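Local coordinates for topoisomerase I-like protein (Leishmania donovani, PDB 2B9S) that probably relaxes supercoiled DNA by cutting and resealing one strand, as the large subunit of a heterodimeric type IB topoisomerase, at residues I186-E190 with V206-H210; I259-Y263 with M281-R286; A275-V279 with L346-F350. One frame throughout, in Å; residues are numbered along the deposited sequence.

How the contacts relate
The three contacts fall into two groups. Contact 1 comes first in sequence and lies in the DNA-binding fragment, where it joins parallel strands 185-187 and 205-207 of a four-stranded mixed sheet. Contacts 2 and 3 follow in the catalytic core, their segments alternating along the chain, and share helix 272-287: helix 236-266 packs on it in contact 2 and helix 341-351 in contact 3. Their centres are about 12 Å apart and they touch, whereas contact 1 lies about 43 Å and 48 Å from them, centre to centre. Contact 1 comes within about 5 Å of the nucleic acid and contact 2 within about 7 Å, consistent with two lobes that clasp DNA between them.

Contact 1: residues I186-E190 with V206-H210; sequences INIGE and VQHDH
Asn187 grips the chain at Gln207 and Asp209 with both ends of its amide. Asn187 OD1 accepts two N-H groups: the backbone N of Asp209, 2.9 Å away, arrives in the carbonyl plane on a lone pair, while NE2 of Gln207 comes from above that plane at 3.1 Å. In return Asn187 ND2 donates to Asp209 O at 3.2 Å, and a further bond joins ND2 to Trp214 O. With CG anti to the backbone N (chi1 -168°), the amide reaches past the end of the strand, a place suited to a short side chain that both donates and accepts.

Strand 205-207, outermost within the chain in the mixed sheet of the DNA-binding fragment, pairs in parallel with 185-187 through Gln207 N to Ile186 O at 2.9 Å and Ile188 N to Gln207 O at 3.0 Å. Beyond them, His208 ND1 donates to Ile188 O at 2.8 Å, and CA of Glu190 lies over one face of that imidazole in a CH-pi contact. Farther out, Glu190 OE2 accepts from NE2 of His210 at 2.6 Å; the ring's other nitrogen, ND1, donates to Trp22 O. Packing is lighter: Ile188 CG2 runs beside Val206 CG1, 4.0 Å away.

Side chains thus carry the pairing on where the strands diverge. A buried amide with both ends bonded is fixed in its flip, and two donating ring nitrogens beside a carboxylate make a doubly protonated, charged His210 likely.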
loop_
_atom_site.group_PDB
_atom_site.type_symbol
_atom_site.label_atom_id
_atom_site.label_comp_id
_atom_site.label_asym_id
_atom_site.label_seq_id
_atom_site.Cartn_x
_atom_site.Cartn_y
_atom_site.Cartn_z
ATOM N N ILE D 186 -3.096 22.834 -0.923
ATOM C CA ILE D 186 -2.670 22.889 0.474
ATOM C C ILE D 186 -3.901 22.844 1.379
ATOM O O ILE D 186 -4.877 23.570 1.168
ATOM C CB ILE D 186 -1.805 24.157 0.730
ATOM C CG1 ILE D 186 -0.465 24.060 -0.026
ATOM C CG2 ILE D 186 -1.611 24.400 2.220
ATOM C CD1 ILE D 186 0.633 23.202 0.627
ATOM N N ASN D 187 -3.872 21.938 2.354
ATOM C CA ASN D 187 -4.898 21.897 3.395
ATOM C C ASN D 187 -4.264 22.299 4.716
ATOM O O ASN D 187 -3.327 21.645 5.187
ATOM C CB ASN D 187 -5.536 20.514 3.531
ATOM C CG ASN D 187 -6.787 20.534 4.388
ATOM O OD1 ASN D 187 -7.723 21.252 4.093
ATOM N ND2 ASN D 187 -6.808 19.736 5.439
ATOM N N ILE D 188 -4.790 23.379 5.297
ATOM C CA ILE D 188 -4.216 24.013 6.488
ATOM C C ILE D 188 -5.304 24.746 7.316
ATOM O O ILE D 188 -6.423 24.940 6.829
ATOM C CB ILE D 188 -3.064 24.965 6.054
ATOM C CG1 ILE D 188 -2.053 25.170 7.189
ATOM C CG2 ILE D 188 -3.609 26.231 5.372
ATOM C CD1 ILE D 188 -0.768 25.783 6.760
ATOM N N GLY D 189 -4.983 25.145 8.552
ATOM C CA GLY D 189 -5.925 25.920 9.384
ATOM C C GLY D 189 -6.158 27.331 8.880
ATOM O O GLY D 189 -5.239 27.969 8.379
ATOM N N GLU D 190 -7.391 27.820 9.017
ATOM C CA GLU D 190 -7.771 29.199 8.633
ATOM C C GLU D 190 -6.843 30.296 9.184
ATOM O O GLU D 190 -6.647 31.322 8.549
ATOM C CB GLU D 190 -9.190 29.549 9.116
ATOM C CG GLU D 190 -10.244 28.485 8.997
ATOM C CD GLU D 190 -10.193 27.491 10.139
ATOM O OE1 GLU D 190 -10.811 27.731 11.210
ATOM O OE2 GLU D 190 -9.523 26.464 9.947
ATOM N N VAL D 206 -5.744 26.782 -1.686
ATOM C CA VAL D 206 -5.476 26.670 -0.249
ATOM C C VAL D 206 -6.856 26.522 0.372
ATOM O O VAL D 206 -7.753 27.310 0.112
ATOM C CB VAL D 206 -4.698 27.903 0.316
ATOM C CG1 VAL D 206 -4.453 27.774 1.806
ATOM C CG2 VAL D 206 -3.361 28.089 -0.402
ATOM N N GLN D 207 -7.045 25.449 1.120
ATOM C CA GLN D 207 -8.320 25.166 1.755
ATOM C C GLN D 207 -8.080 24.885 3.242
ATOM O O GLN D 207 -6.924 24.788 3.709
ATOM C CB GLN D 207 -9.021 23.986 1.068
ATOM C CG GLN D 207 -8.209 22.670 1.107
ATOM C CD GLN D 207 -8.986 21.490 0.597
ATOM O OE1 GLN D 207 -9.395 21.471 -0.563
ATOM N NE2 GLN D 207 -9.197 20.490 1.458
ATOM N N HIS D 208 -9.186 24.765 3.970
ATOM C CA HIS D 208 -9.175 24.678 5.419
ATOM C C HIS D 208 -10.208 23.665 5.830
ATOM O O HIS D 208 -11.157 24.002 6.558
ATOM C CB HIS D 208 -9.499 26.061 6.044
ATOM C CG HIS D 208 -8.730 27.188 5.430
ATOM N ND1 HIS D 208 -7.366 27.318 5.580
ATOM C CD2 HIS D 208 -9.118 28.193 4.609
ATOM C CE1 HIS D 208 -6.950 28.373 4.897
ATOM N NE2 HIS D 208 -7.994 28.927 4.308
ATOM N N ASP D 209 -10.018 22.424 5.376
ATOM C CA ASP D 209 -10.991 21.343 5.598
ATOM C C ASP D 209 -10.638 20.563 6.875
ATOM O O ASP D 209 -9.658 19.802 6.908
ATOM C CB ASP D 209 -11.082 20.429 4.346
ATOM C CG ASP D 209 -12.237 19.411 4.408
ATOM O OD1 ASP D 209 -12.979 19.353 5.416
ATOM O OD2 ASP D 209 -12.409 18.642 3.432
ATOM N N HIS D 210 -11.436 20.778 7.920
ATOM C CA HIS D 210 -11.237 20.156 9.247
ATOM C C HIS D 210 -11.707 18.698 9.282
ATOM O O HIS D 210 -11.516 18.002 10.282
ATOM C CB HIS D 210 -11.987 20.937 10.346
ATOM C CG HIS D 210 -11.448 22.316 10.631
ATOM N ND1 HIS D 210 -10.729 22.617 11.770
ATOM C CD2 HIS D 210 -11.584 23.485 9.959
ATOM C CE1 HIS D 210 -10.417 23.900 11.770
ATOM N NE2 HIS D 210 -10.925 24.449 10.682
#

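Contact 2: residues I259-Y263 with M281-R286; sequences IRASY and MYFIDR
Segments 259-263 and 281-286 are helical and run nearly antiparallel, their axes 10.9 Å apart at closest approach and crossing at -151°, a spacing that leaves room for large side chains between them. Tyr263 fills much of it, a knob set among Met281, Tyr282, Asp285 and Arg286. CA of Tyr282 lies over one face of its ring, and CA of Arg260, from its own helix, over the other. Met281 comes obliquely, its CG 3.8 Å from Tyr263 CD2, and its CE goes on to Ile259 CG2; an unbranched, flexible methionine can follow both surfaces. The Tyr263 phenol reaches across to donate from OH to Asp285 OD2 at 2.8 Å, meeting that oxygen on its anti side.

Asp285 is gripped from the other direction by Arg260, which stretches out fully from CG to NE and takes the carboxylate side-on. Arg260 NE bonds Asp285 OD2 at 2.7 Å and Arg260 NH2 bonds Asp285 OD1 at 2.9 Å, both through syn lone pairs, with the two planar groups only 16° apart. OD2 therefore holds two donors, which probably steadies the buried aspartate as an anion. Arg286 lays its guanidinium flat on that of Arg260, centres 3.8 Å apart; the nearby carboxylate probably eases this meeting of like charges. A water donates to Tyr263 OH and weakly accepts from Arg286 NH1.

Asp285 also touches Phe385 of helix 384-400. The whole is an antiparallel helix pair with Tyr263 as a knob in a hole of the other helix and a salt bridge to a buried aspartate, within the catalytic core of a type IB topoisomerase.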
loop_
_atom_site.group_PDB
_atom_site.type_symbol
_atom_site.label_atom_id
_atom_site.label_comp_id
_atom_site.label_asym_id
_atom_site.label_seq_id
_atom_site.Cartn_x
_atom_site.Cartn_y
_atom_site.Cartn_z
ATOM N N ILE D 259 -22.634 -14.660 12.596
ATOM C CA ILE D 259 -22.478 -14.277 11.193
ATOM C C ILE D 259 -22.431 -15.553 10.361
ATOM O O ILE D 259 -23.018 -15.607 9.276
ATOM C CB ILE D 259 -21.187 -13.402 10.978
ATOM C CG1 ILE D 259 -21.462 -11.943 11.344
ATOM C CG2 ILE D 259 -20.674 -13.483 9.544
ATOM C CD1 ILE D 259 -20.246 -11.160 11.732
ATOM N N ARG D 260 -21.731 -16.558 10.909
ATOM C CA ARG D 260 -21.536 -17.878 10.312
ATOM C C ARG D 260 -22.795 -18.728 10.276
ATOM O O ARG D 260 -22.989 -19.528 9.352
ATOM C CB ARG D 260 -20.465 -18.638 11.081
ATOM C CG ARG D 260 -19.120 -17.985 11.018
ATOM C CD ARG D 260 -18.121 -18.678 11.899
ATOM N NE ARG D 260 -16.825 -18.063 11.690
ATOM C CZ ARG D 260 -15.730 -18.314 12.395
ATOM N NH1 ARG D 260 -15.746 -19.186 13.397
ATOM N NH2 ARG D 260 -14.605 -17.670 12.094
ATOM N N ALA D 261 -23.630 -18.583 11.303
ATOM C CA ALA D 261 -24.908 -19.257 11.360
ATOM C C ALA D 261 -25.822 -18.594 10.344
ATOM O O ALA D 261 -26.651 -19.257 9.718
ATOM C CB ALA D 261 -25.500 -19.157 12.770
ATOM N N SER D 262 -25.663 -17.284 10.183
ATOM C CA SER D 262 -26.416 -16.510 9.190
ATOM C C SER D 262 -26.072 -16.886 7.737
ATOM O O SER D 262 -26.980 -17.168 6.947
ATOM C CB SER D 262 -26.230 -15.011 9.426
ATOM O OG SER D 262 -27.106 -14.237 8.628
ATOM N N TYR D 263 -24.783 -16.925 7.383
ATOM C CA TYR D 263 -24.428 -17.316 6.008
ATOM C C TYR D 263 -24.623 -18.807 5.706
ATOM O O TYR D 263 -24.866 -19.182 4.553
ATOM C CB TYR D 263 -23.067 -16.773 5.527
ATOM C CG TYR D 263 -21.777 -17.339 6.128
ATOM C CD1 TYR D 263 -21.391 -18.664 5.923
ATOM C CD2 TYR D 263 -20.899 -16.505 6.836
ATOM C CE1 TYR D 263 -20.196 -19.151 6.455
ATOM C CE2 TYR D 263 -19.696 -16.975 7.347
ATOM C CZ TYR D 263 -19.349 -18.288 7.156
ATOM O OH TYR D 263 -18.157 -18.742 7.678
ATOM N N MET D 281 -18.733 -14.497 1.684
ATOM C CA MET D 281 -18.419 -14.234 3.084
ATOM C C MET D 281 -17.807 -15.441 3.815
ATOM O O MET D 281 -16.989 -15.278 4.709
ATOM C CB MET D 281 -19.547 -13.488 3.834
ATOM C CG MET D 281 -20.885 -14.123 3.905
ATOM S SD MET D 281 -22.153 -12.880 4.302
ATOM C CE MET D 281 -22.159 -12.951 6.097
ATOM N N TYR D 282 -18.140 -16.647 3.368
ATOM C CA TYR D 282 -17.454 -17.855 3.802
ATOM C C TYR D 282 -15.953 -17.848 3.457
ATOM O O TYR D 282 -15.118 -18.230 4.295
ATOM C CB TYR D 282 -18.132 -19.075 3.179
ATOM C CG TYR D 282 -17.401 -20.384 3.387
ATOM C CD1 TYR D 282 -17.522 -21.095 4.588
ATOM C CD2 TYR D 282 -16.604 -20.924 2.377
ATOM C CE1 TYR D 282 -16.854 -22.302 4.783
ATOM C CE2 TYR D 282 -15.929 -22.125 2.557
ATOM C CZ TYR D 282 -16.062 -22.819 3.766
ATOM O OH TYR D 282 -15.400 -24.021 3.948
ATOM N N PHE D 283 -15.621 -17.457 2.215
ATOM C CA PHE D 283 -14.230 -17.321 1.780
ATOM C C PHE D 283 -13.473 -16.242 2.541
ATOM O O PHE D 283 -12.347 -16.467 2.943
ATOM C CB PHE D 283 -14.113 -17.029 0.277
ATOM C CG PHE D 283 -14.403 -18.209 -0.609
ATOM C CD1 PHE D 283 -14.457 -19.505 -0.096
ATOM C CD2 PHE D 283 -14.588 -18.024 -1.970
ATOM C CE1 PHE D 283 -14.736 -20.593 -0.914
ATOM C CE2 PHE D 283 -14.843 -19.101 -2.804
ATOM C CZ PHE D 283 -14.919 -20.397 -2.266
ATOM N N ILE D 284 -14.086 -15.072 2.698
ATOM C CA ILE D 284 -13.480 -13.928 3.390
ATOM C C ILE D 284 -13.236 -14.248 4.875
ATOM O O ILE D 284 -12.171 -13.924 5.431
ATOM C CB ILE D 284 -14.348 -12.650 3.224
ATOM C CG1 ILE D 284 -14.336 -12.183 1.759
ATOM C CG2 ILE D 284 -13.904 -11.546 4.171
ATOM C CD1 ILE D 284 -15.344 -11.097 1.427
ATOM N N ASP D 285 -14.219 -14.901 5.495
ATOM C CA ASP D 285 -14.100 -15.392 6.865
ATOM C C ASP D 285 -13.020 -16.467 7.021
ATOM O O ASP D 285 -12.070 -16.274 7.790
ATOM C CB ASP D 285 -15.455 -15.915 7.362
ATOM C CG ASP D 285 -15.380 -16.573 8.745
ATOM O OD1 ASP D 285 -14.357 -16.447 9.450
ATOM O OD2 ASP D 285 -16.368 -17.223 9.122
ATOM N N ARG D 286 -13.153 -17.583 6.296
ATOM C CA ARG D 286 -12.322 -18.764 6.581
ATOM C C ARG D 286 -10.929 -18.685 5.984
ATOM O O ARG D 286 -9.978 -19.214 6.565
ATOM C CB ARG D 286 -13.008 -20.085 6.161
ATOM C CG ARG D 286 -14.395 -20.367 6.745
ATOM C CD ARG D 286 -14.614 -19.847 8.173
ATOM N NE ARG D 286 -13.815 -20.509 9.207
ATOM C CZ ARG D 286 -14.310 -21.091 10.304
ATOM N NH1 ARG D 286 -15.622 -21.117 10.545
ATOM N NH2 ARG D 286 -13.484 -21.651 11.174
HETATM O O HOH W 1 -17.721 -21.786 8.383
#

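Contact 3: residues A275-V279 with L346-F350; sequences AQRAV and LLQRF
Val279 of helix 272-287 meets Leu346, Leu347 and Phe350 of helix 341-351, the centre of an apolar helix-helix interface in the catalytic core. The short helical segments cross at -122°, with axes 11.1 Å apart at closest approach, and no hydrogen bond passes between them. Packing is tight around the valine, whose two methyls divide the work. Val279 CG2 lies 3.5 Å from CD1 of Leu346 and 3.8 Å from CE2 of Phe350, whereas Val279 CG1, anti to the backbone N (chi1 178°), turns to CD2 of Leu347 at 4.0 Å. A beta-branched residue suits this place because its methyls reach different neighbours without a long stem, and the leucines offer branched ends to meet them. Val279 and Leu346 lie alongside each other, pointing opposite ways, so that their ends overlap.

Phe350 offers a broad apolar ring. Phe350 CZ points at the backbone of helix 272-287, 3.9 Å from the carbonyl carbon of Ala275, which lies near the ring plane. Alanine suits that position: Ala275 CB is small enough to let the ring come in close, yet still reaches toward CD2 of Leu346 at 4.3 Å.

Looser contact is found toward Arg349, an exposed residue whose guanidinium passes obliquely by the methyl of Ala275, Arg349 NH2 to Ala275 CB 4.1 Å, without a bond to this segment. It is a light brush at the exposed margin, which a long charged side chain can afford; Arg349 also touches Leu272.

Gln276 is buried although polar, its OE1 accepting from the backbone N of Gln363. The amide stands 80° from the aromatic plane of Phe350, and its stem makes the CH-pi contact: Gln276 CG sits over one face, 3.9 Å from the centroid of the Phe350 ring.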
loop_
_atom_site.group_PDB
_atom_site.type_symbol
_atom_site.label_atom_id
_atom_site.label_comp_id
_atom_site.label_asym_id
_atom_site.label_seq_id
_atom_site.Cartn_x
_atom_site.Cartn_y
_atom_site.Cartn_z
ATOM N N ALA D 275 -27.124 -16.606 -2.066
ATOM C CA ALA D 275 -26.274 -17.804 -2.021
ATOM C C ALA D 275 -24.818 -17.488 -2.370
ATOM O O ALA D 275 -23.903 -18.023 -1.741
ATOM C CB ALA D 275 -26.819 -18.903 -2.933
ATOM N N GLN D 276 -24.630 -16.628 -3.376
ATOM C CA GLN D 276 -23.309 -16.124 -3.786
ATOM C C GLN D 276 -22.660 -15.275 -2.688
ATOM O O GLN D 276 -21.482 -15.480 -2.354
ATOM C CB GLN D 276 -23.404 -15.318 -5.093
ATOM C CG GLN D 276 -23.577 -16.183 -6.331
ATOM C CD GLN D 276 -23.485 -15.420 -7.634
ATOM O OE1 GLN D 276 -23.296 -14.213 -7.658
ATOM N NE2 GLN D 276 -23.622 -16.130 -8.728
ATOM N N ARG D 277 -23.444 -14.333 -2.146
ATOM C CA ARG D 277 -23.064 -13.531 -0.965
ATOM C C ARG D 277 -22.555 -14.397 0.199
ATOM O O ARG D 277 -21.545 -14.053 0.835
ATOM C CB ARG D 277 -24.230 -12.648 -0.508
ATOM C CG ARG D 277 -23.842 -11.523 0.459
ATOM C CD ARG D 277 -25.038 -10.621 0.755
ATOM N NE ARG D 277 -26.093 -11.350 1.475
ATOM C CZ ARG D 277 -27.330 -10.903 1.688
ATOM N NH1 ARG D 277 -27.725 -9.711 1.238
ATOM N NH2 ARG D 277 -28.179 -11.666 2.360
ATOM N N ALA D 278 -23.238 -15.524 0.442
ATOM C CA ALA D 278 -22.869 -16.513 1.481
ATOM C C ALA D 278 -21.519 -17.200 1.266
ATOM O O ALA D 278 -20.735 -17.352 2.204
ATOM C CB ALA D 278 -23.976 -17.568 1.612
ATOM N N VAL D 279 -21.257 -17.648 0.040
ATOM C CA VAL D 279 -19.975 -18.296 -0.284
ATOM C C VAL D 279 -18.821 -17.279 -0.228
ATOM O O VAL D 279 -17.702 -17.607 0.200
ATOM C CB VAL D 279 -20.056 -19.043 -1.650
ATOM C CG1 VAL D 279 -18.736 -19.677 -2.040
ATOM C CG2 VAL D 279 -21.159 -20.119 -1.595
ATOM N N LEU D 346 -22.462 -25.686 -4.237
ATOM C CA LEU D 346 -22.761 -24.327 -4.691
ATOM C C LEU D 346 -21.761 -23.846 -5.760
ATOM O O LEU D 346 -22.168 -23.305 -6.773
ATOM C CB LEU D 346 -22.777 -23.371 -3.502
ATOM C CG LEU D 346 -24.043 -23.297 -2.637
ATOM C CD1 LEU D 346 -23.845 -22.420 -1.404
ATOM C CD2 LEU D 346 -25.247 -22.827 -3.431
ATOM N N LEU D 347 -20.467 -24.080 -5.537
ATOM C CA LEU D 347 -19.415 -23.787 -6.503
ATOM C C LEU D 347 -19.559 -24.528 -7.841
ATOM O O LEU D 347 -19.175 -23.988 -8.888
ATOM C CB LEU D 347 -18.033 -24.074 -5.892
ATOM C CG LEU D 347 -17.528 -23.119 -4.798
ATOM C CD1 LEU D 347 -16.173 -23.579 -4.237
ATOM C CD2 LEU D 347 -17.473 -21.649 -5.292
ATOM N N GLN D 348 -20.084 -25.757 -7.807
ATOM C CA GLN D 348 -20.393 -26.488 -9.039
ATOM C C GLN D 348 -21.528 -25.786 -9.789
ATOM O O GLN D 348 -21.493 -25.671 -10.995
ATOM C CB GLN D 348 -20.769 -27.951 -8.748
ATOM C CG GLN D 348 -19.637 -28.807 -8.142
ATOM C CD GLN D 348 -20.110 -30.195 -7.744
ATOM O OE1 GLN D 348 -21.093 -30.349 -7.011
ATOM N NE2 GLN D 348 -19.420 -31.219 -8.243
ATOM N N ARG D 349 -22.529 -25.326 -9.055
ATOM C CA ARG D 349 -23.614 -24.551 -9.611
ATOM C C ARG D 349 -23.094 -23.244 -10.230
ATOM O O ARG D 349 -23.500 -22.862 -11.342
ATOM C CB ARG D 349 -24.668 -24.259 -8.528
ATOM C CG ARG D 349 -26.038 -23.892 -9.081
ATOM C CD ARG D 349 -27.111 -23.816 -7.981
ATOM N NE ARG D 349 -27.473 -22.433 -7.606
ATOM C CZ ARG D 349 -28.038 -22.097 -6.441
ATOM N NH1 ARG D 349 -28.295 -23.041 -5.530
ATOM N NH2 ARG D 349 -28.344 -20.827 -6.177
ATOM N N PHE D 350 -22.187 -22.576 -9.512
ATOM C CA PHE D 350 -21.702 -21.249 -9.888
ATOM C C PHE D 350 -20.796 -21.271 -11.109
ATOM O O PHE D 350 -20.512 -20.216 -11.664
ATOM C CB PHE D 350 -20.946 -20.572 -8.727
ATOM C CG PHE D 350 -21.801 -20.234 -7.538
ATOM C CD1 PHE D 350 -23.195 -20.299 -7.604
ATOM C CD2 PHE D 350 -21.205 -19.829 -6.342
ATOM C CE1 PHE D 350 -23.968 -19.993 -6.498
ATOM C CE2 PHE D 350 -21.977 -19.500 -5.232
ATOM C CZ PHE D 350 -23.356 -19.578 -5.305
#